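Local atomic coordinates of tungsten-containing formylmethanofuran dehydrogenase 2 subunit C (Methanothermobacter wolfeii, PDB entry 5T5I), a protein that forms part of formylmethanofuran dehydrogenase, the tungsten enzyme complex that probably reduces carbon dioxide and fixes it on methanofuran in methanogenesis. Residues Val177-Gly182 with Asn195-Ala200; Gly213-Phe218 with Gly263-Ile268. All blocks are in the same frame, centred on the assembly; numbering follows the deposited sequence.

Interaction 1: Val177-Gly182 with Asn195-Ala200; sequences VNIMPG and NVVARA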
loop_
_atom_site.group_PDB
_atom_site.type_symbol
_atom_site.label_atom_id
_atom_site.label_comp_id
_atom_site.label_asym_id
_atom_site.label_seq_id
_atom_site.Cartn_x
_atom_site.Cartn_y
_atom_site.Cartn_z
ATOM N N VAL C 177 15.508 -27.875 4.010
ATOM C CA VAL C 177 15.324 -27.781 5.461
ATOM C C VAL C 177 14.214 -26.765 5.741
ATOM O O VAL C 177 13.888 -25.932 4.884
ATOM C CB VAL C 177 16.593 -27.473 6.295
ATOM C CG1 VAL C 177 17.677 -28.521 6.074
ATOM C CG2 VAL C 177 17.119 -26.079 6.018
ATOM N N ASN C 178 13.672 -26.798 6.957
ATOM C CA ASN C 178 12.629 -25.866 7.347
ATOM C C ASN C 178 13.243 -24.608 7.983
ATOM O O ASN C 178 13.795 -23.800 7.235
ATOM C CB ASN C 178 11.564 -26.562 8.200
ATOM C CG ASN C 178 10.335 -25.707 8.388
ATOM O OD1 ASN C 178 9.775 -25.224 7.428
ATOM N ND2 ASN C 178 9.856 -25.536 9.599
ATOM N N ILE C 179 13.199 -24.421 9.322
ATOM C CA ILE C 179 13.743 -23.194 9.906
ATOM C C ILE C 179 14.882 -23.445 10.885
ATOM O O ILE C 179 15.035 -24.533 11.421
ATOM C CB ILE C 179 12.635 -22.318 10.544
ATOM C CG1 ILE C 179 11.990 -23.004 11.781
ATOM C CG2 ILE C 179 11.588 -21.939 9.501
ATOM C CD1 ILE C 179 11.109 -22.069 12.627
ATOM N N MET C 180 15.691 -22.414 11.086
ATOM C CA MET C 180 16.776 -22.345 12.067
ATOM C C MET C 180 17.890 -23.405 11.932
ATOM O O MET C 180 18.381 -23.884 12.961
ATOM C CB MET C 180 16.187 -22.354 13.494
ATOM C CG MET C 180 15.111 -21.296 13.688
ATOM S SD MET C 180 14.400 -21.062 15.345
ATOM C CE MET C 180 13.465 -22.585 15.566
ATOM N N PRO C 181 18.386 -23.718 10.709
ATOM C CA PRO C 181 19.561 -24.600 10.619
ATOM C C PRO C 181 20.790 -23.853 11.148
ATOM O O PRO C 181 20.922 -22.647 10.912
ATOM C CB PRO C 181 19.686 -24.874 9.118
ATOM C CG PRO C 181 19.139 -23.649 8.472
ATOM C CD PRO C 181 17.997 -23.207 9.374
ATOM N N GLY C 182 21.635 -24.546 11.901
ATOM C CA GLY C 182 22.824 -23.950 12.507
ATOM C C GLY C 182 22.560 -22.999 13.666
ATOM O O GLY C 182 23.426 -22.177 14.002
ATOM N N ASN C 195 16.685 -25.805 -0.398
ATOM C CA ASN C 195 16.189 -24.547 0.146
ATOM C C ASN C 195 16.117 -24.490 1.675
ATOM O O ASN C 195 16.139 -25.520 2.354
ATOM C CB ASN C 195 14.781 -24.288 -0.435
ATOM C CG ASN C 195 14.749 -24.269 -1.952
ATOM O OD1 ASN C 195 15.700 -23.835 -2.615
ATOM N ND2 ASN C 195 13.665 -24.747 -2.549
ATOM N N VAL C 196 15.991 -23.251 2.198
ATOM C CA VAL C 196 15.805 -22.938 3.624
ATOM C C VAL C 196 14.594 -22.001 3.715
ATOM O O VAL C 196 14.524 -21.032 2.962
ATOM C CB VAL C 196 17.043 -22.248 4.266
ATOM C CG1 VAL C 196 16.809 -21.950 5.754
ATOM C CG2 VAL C 196 18.311 -23.071 4.069
ATOM N N VAL C 197 13.685 -22.234 4.668
ATOM C CA VAL C 197 12.532 -21.337 4.852
ATOM C C VAL C 197 13.003 -20.049 5.561
ATOM O O VAL C 197 12.752 -18.954 5.061
ATOM C CB VAL C 197 11.364 -22.021 5.608
ATOM C CG1 VAL C 197 10.243 -21.032 5.929
ATOM C CG2 VAL C 197 10.832 -23.209 4.810
ATOM N N ALA C 198 13.673 -20.177 6.707
ATOM C CA ALA C 198 14.098 -18.993 7.458
ATOM C C ALA C 198 15.145 -19.271 8.529
ATOM O O ALA C 198 15.352 -20.409 8.946
ATOM C CB ALA C 198 12.888 -18.349 8.127
ATOM N N ARG C 199 15.769 -18.182 8.984
ATOM C CA ARG C 199 16.651 -18.102 10.143
ATOM C C ARG C 199 17.910 -18.963 10.097
ATOM O O ARG C 199 18.339 -19.453 11.146
ATOM C CB ARG C 199 15.824 -18.425 11.417
ATOM C CG ARG C 199 14.619 -17.522 11.591
ATOM C CD ARG C 199 13.620 -18.016 12.632
ATOM N NE ARG C 199 12.426 -17.179 12.586
ATOM C CZ ARG C 199 11.365 -17.278 13.379
ATOM N NH1 ARG C 199 11.337 -18.176 14.353
ATOM N NH2 ARG C 199 10.345 -16.444 13.236
ATOM N N ALA C 200 18.551 -19.093 8.927
ATOM C CA ALA C 200 19.804 -19.854 8.855
ATOM C C ALA C 200 20.875 -19.119 9.668
ATOM O O ALA C 200 20.994 -17.904 9.571
ATOM C CB ALA C 200 20.270 -20.007 7.403
#
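R199 and M180 lie side by side and point the same way. M180 CG sits 3.7 Å from R199 CB and also touches R199 CD. R199 CG is anti to the carbonyl carbon (chi1 -56°), and the chain then runs extended as far as NE. M180 SD ends near the plane of the guanidinium, at its edge. The polar end of R199 turns to the chain of another protein: NE makes a salt bridge with an acidic side chain there, and NH1 bonds to its backbone. M180 and R199 share nearly the same left-handed backbone shape, with phi and psi both positive, so the two chains turn alike. M180 N bonds to A198 O at 3.0 Å, and M180 CA makes a CA-H...O contact with R199 O at 3.4 Å.

P181 follows the turn. Its CG lies 4.0 Å from both A200 CB and V196 CG1. P181 also packs on I192 of strand 187-192. V177 CG2 and V196 CG2 meet at 3.8 Å, on side chains that run alongside each other.

V197 faces N178 and I179. Its N bonds to N178 O at 3.0 Å, but the bond is bent (148°) and the donor is tilted from the carbonyl plane. V197 CG2 comes 3.5 Å from N178 OD1, while N178 ND2 is held by N160. V197 CB also rests on I179 CG2. The neighbouring A198 N is buried by the contact and has no partner in the model.

V177 N closes the other end with a nearly straight bond to N195 O. The short, weakly bonded strands 177-179 and 196-198 run parallel, 3° apart. N178 lies beside V197, I179 beside A198 and M180 beside R199. Matching residues of successive coils thus stack on one another, as in a parallel beta-helix, the fold of this subunit family.

Interaction 2: Gly213-Phe218 with Gly263-Ile268; sequences GMMQEF and GCNGHI
C264 meets G213 and M214 where the C-terminal loop folds over the end of the parallel beta-helix. Its SG comes 3.5 Å from G213 O. Its carbonyl O touches M214 CG, and the CB atoms of C264 and M214 also pack together.

N265 bonds to two backbone groups at once. ND2 donates to G213 O at 2.9 Å, close to the amide plane. OD1 accepts M215 N at 2.8 Å, in the carbonyl plane and on a lone pair, in a bond that is almost straight (176°). ND2 also bonds to A261 O in the same chain. With three bonds on its two ends, the amide is fixed in rotation. G213 and M215 are thereby tied to one side chain.

N265 O accepts I268 N, which closes a turn through G266. H267 follows in this turn. NE2 donates to M215 O at 2.8 Å, in that carbonyl's plane but bent at the hydrogen (136°). A weak second bond runs from H267 NE2 to Q216 O. M214 also reaches the ring: its extended chain crosses H267 at about a right angle, and CE lies 3.3 Å from CE1, obliquely to the ring.

I268 makes most of the apolar contacts and loses more surface to the contact than any other residue. CD1 rests on M215 O at 3.5 Å. CG2 touches M215 CE at 3.8 Å and also F218 CB. F218 packs further on V258, and its ring meets F245 edge-to-face. M215 CE lies over one face of the F218 ring, toward the rim, while I268 CG2 approaches the ring obliquely, 3.6 Å from F218 CD2.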
loop_
_atom_site.group_PDB
_atom_site.type_symbol
_atom_site.label_atom_id
_atom_site.label_comp_id
_atom_site.label_asym_id
_atom_site.label_seq_id
_atom_site.Cartn_x
_atom_site.Cartn_y
_atom_site.Cartn_z
ATOM N N GLY C 213 20.513 -23.636 -2.566
ATOM C CA GLY C 213 19.179 -23.271 -3.028
ATOM C C GLY C 213 18.785 -21.895 -2.518
ATOM O O GLY C 213 19.643 -21.036 -2.257
ATOM N N MET C 214 17.481 -21.673 -2.397
ATOM C CA MET C 214 16.922 -20.392 -1.978
ATOM C C MET C 214 16.665 -20.324 -0.479
ATOM O O MET C 214 16.040 -21.229 0.073
ATOM C CB MET C 214 15.589 -20.159 -2.724
ATOM C CG MET C 214 14.871 -18.879 -2.337
ATOM S SD MET C 214 13.416 -18.580 -3.362
ATOM C CE MET C 214 13.112 -16.893 -2.995
ATOM N N MET C 215 17.059 -19.206 0.157
ATOM C CA MET C 215 16.695 -18.901 1.551
ATOM C C MET C 215 15.486 -17.960 1.388
ATOM O O MET C 215 15.651 -16.879 0.820
ATOM C CB MET C 215 17.813 -18.177 2.324
ATOM C CG MET C 215 19.053 -19.002 2.518
ATOM S SD MET C 215 20.143 -18.356 3.802
ATOM C CE MET C 215 20.441 -16.747 3.218
ATOM N N GLN C 216 14.274 -18.375 1.789
ATOM C CA GLN C 216 13.098 -17.501 1.622
ATOM C C GLN C 216 13.237 -16.194 2.427
ATOM O O GLN C 216 12.858 -15.132 1.933
ATOM C CB GLN C 216 11.787 -18.205 2.018
ATOM C CG GLN C 216 11.383 -19.383 1.135
ATOM C CD GLN C 216 10.055 -19.982 1.569
ATOM O OE1 GLN C 216 9.138 -19.282 2.012
ATOM N NE2 GLN C 216 9.894 -21.288 1.425
ATOM N N GLU C 217 13.773 -16.298 3.664
ATOM C CA GLU C 217 13.986 -15.184 4.591
ATOM C C GLU C 217 15.332 -15.338 5.280
ATOM O O GLU C 217 15.798 -16.456 5.460
ATOM C CB GLU C 217 12.915 -15.188 5.680
ATOM C CG GLU C 217 11.489 -15.043 5.178
ATOM C CD GLU C 217 10.485 -15.326 6.277
ATOM O OE1 GLU C 217 10.472 -14.571 7.276
ATOM O OE2 GLU C 217 9.800 -16.370 6.206
ATOM N N PHE C 218 15.946 -14.220 5.667
ATOM C CA PHE C 218 17.230 -14.227 6.364
ATOM C C PHE C 218 17.159 -13.287 7.591
ATOM O O PHE C 218 16.052 -13.009 8.055
ATOM C CB PHE C 218 18.383 -13.955 5.382
ATOM C CG PHE C 218 19.800 -14.243 5.854
ATOM C CD1 PHE C 218 20.094 -15.389 6.589
ATOM C CD2 PHE C 218 20.824 -13.338 5.611
ATOM C CE1 PHE C 218 21.387 -15.630 7.047
ATOM C CE2 PHE C 218 22.119 -13.585 6.071
ATOM C CZ PHE C 218 22.397 -14.739 6.764
ATOM N N GLY C 263 22.354 -16.997 -7.691
ATOM C CA GLY C 263 21.247 -17.234 -8.612
ATOM C C GLY C 263 19.845 -17.161 -8.039
ATOM O O GLY C 263 18.937 -16.666 -8.715
ATOM N N CYS C 264 19.647 -17.624 -6.798
ATOM C CA CYS C 264 18.303 -17.631 -6.202
ATOM C C CYS C 264 18.195 -16.861 -4.880
ATOM O O CYS C 264 17.180 -17.005 -4.202
ATOM C CB CYS C 264 17.810 -19.070 -6.061
ATOM S SG CYS C 264 19.103 -20.252 -5.606
ATOM N N ASN C 265 19.182 -15.989 -4.540
ATOM C CA ASN C 265 19.153 -15.216 -3.288
ATOM C C ASN C 265 19.388 -13.709 -3.465
ATOM O O ASN C 265 19.797 -13.038 -2.516
ATOM C CB ASN C 265 20.148 -15.814 -2.294
ATOM C CG ASN C 265 19.702 -17.175 -1.832
ATOM O OD1 ASN C 265 18.690 -17.308 -1.133
ATOM N ND2 ASN C 265 20.382 -18.218 -2.266
ATOM N N GLY C 266 19.049 -13.168 -4.633
ATOM C CA GLY C 266 19.171 -11.737 -4.897
ATOM C C GLY C 266 18.353 -10.891 -3.935
ATOM O O GLY C 266 18.776 -9.797 -3.568
ATOM N N HIS C 267 17.199 -11.415 -3.484
ATOM C CA HIS C 267 16.322 -10.737 -2.524
ATOM C C HIS C 267 16.917 -10.666 -1.089
ATOM O O HIS C 267 16.464 -9.837 -0.301
ATOM C CB HIS C 267 14.945 -11.422 -2.501
ATOM C CG HIS C 267 14.992 -12.814 -1.959
ATOM N ND1 HIS C 267 15.589 -13.839 -2.676
ATOM C CD2 HIS C 267 14.572 -13.300 -0.769
ATOM C CE1 HIS C 267 15.513 -14.909 -1.900
ATOM N NE2 HIS C 267 14.899 -14.635 -0.748
ATOM N N ILE C 268 17.899 -11.542 -0.754
ATOM C CA ILE C 268 18.585 -11.604 0.552
ATOM C C ILE C 268 19.741 -10.594 0.623
ATOM O O ILE C 268 20.064 -10.136 1.724
ATOM C CB ILE C 268 19.087 -13.072 0.819
ATOM C CG1 ILE C 268 17.915 -14.073 0.844
ATOM C CG2 ILE C 268 19.919 -13.199 2.091
ATOM C CD1 ILE C 268 16.755 -13.724 1.798
#

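Interaction 1 closes before interaction 2 opens along the chain, and their centres lie 11 Å apart on the same side of the chain's centre. Segments 177-182, 195-200 and 213-218 lie on successive coils of the beta-helix, the last of them as a loop after strand 208-211. Segment 195-200 touches both others. N195 OD1 probably bonds to M214 N at 2.8 Å, and V196 O to Q216 N at 2.9 Å. A200 O also packs on the F218 ring. Interaction 1 is a step between coils within the stack. Interaction 2 is where the loop after strand 256-261 folds back on the 213-218 loop at the C-terminal end of the stack. Each touches a chain of another protein.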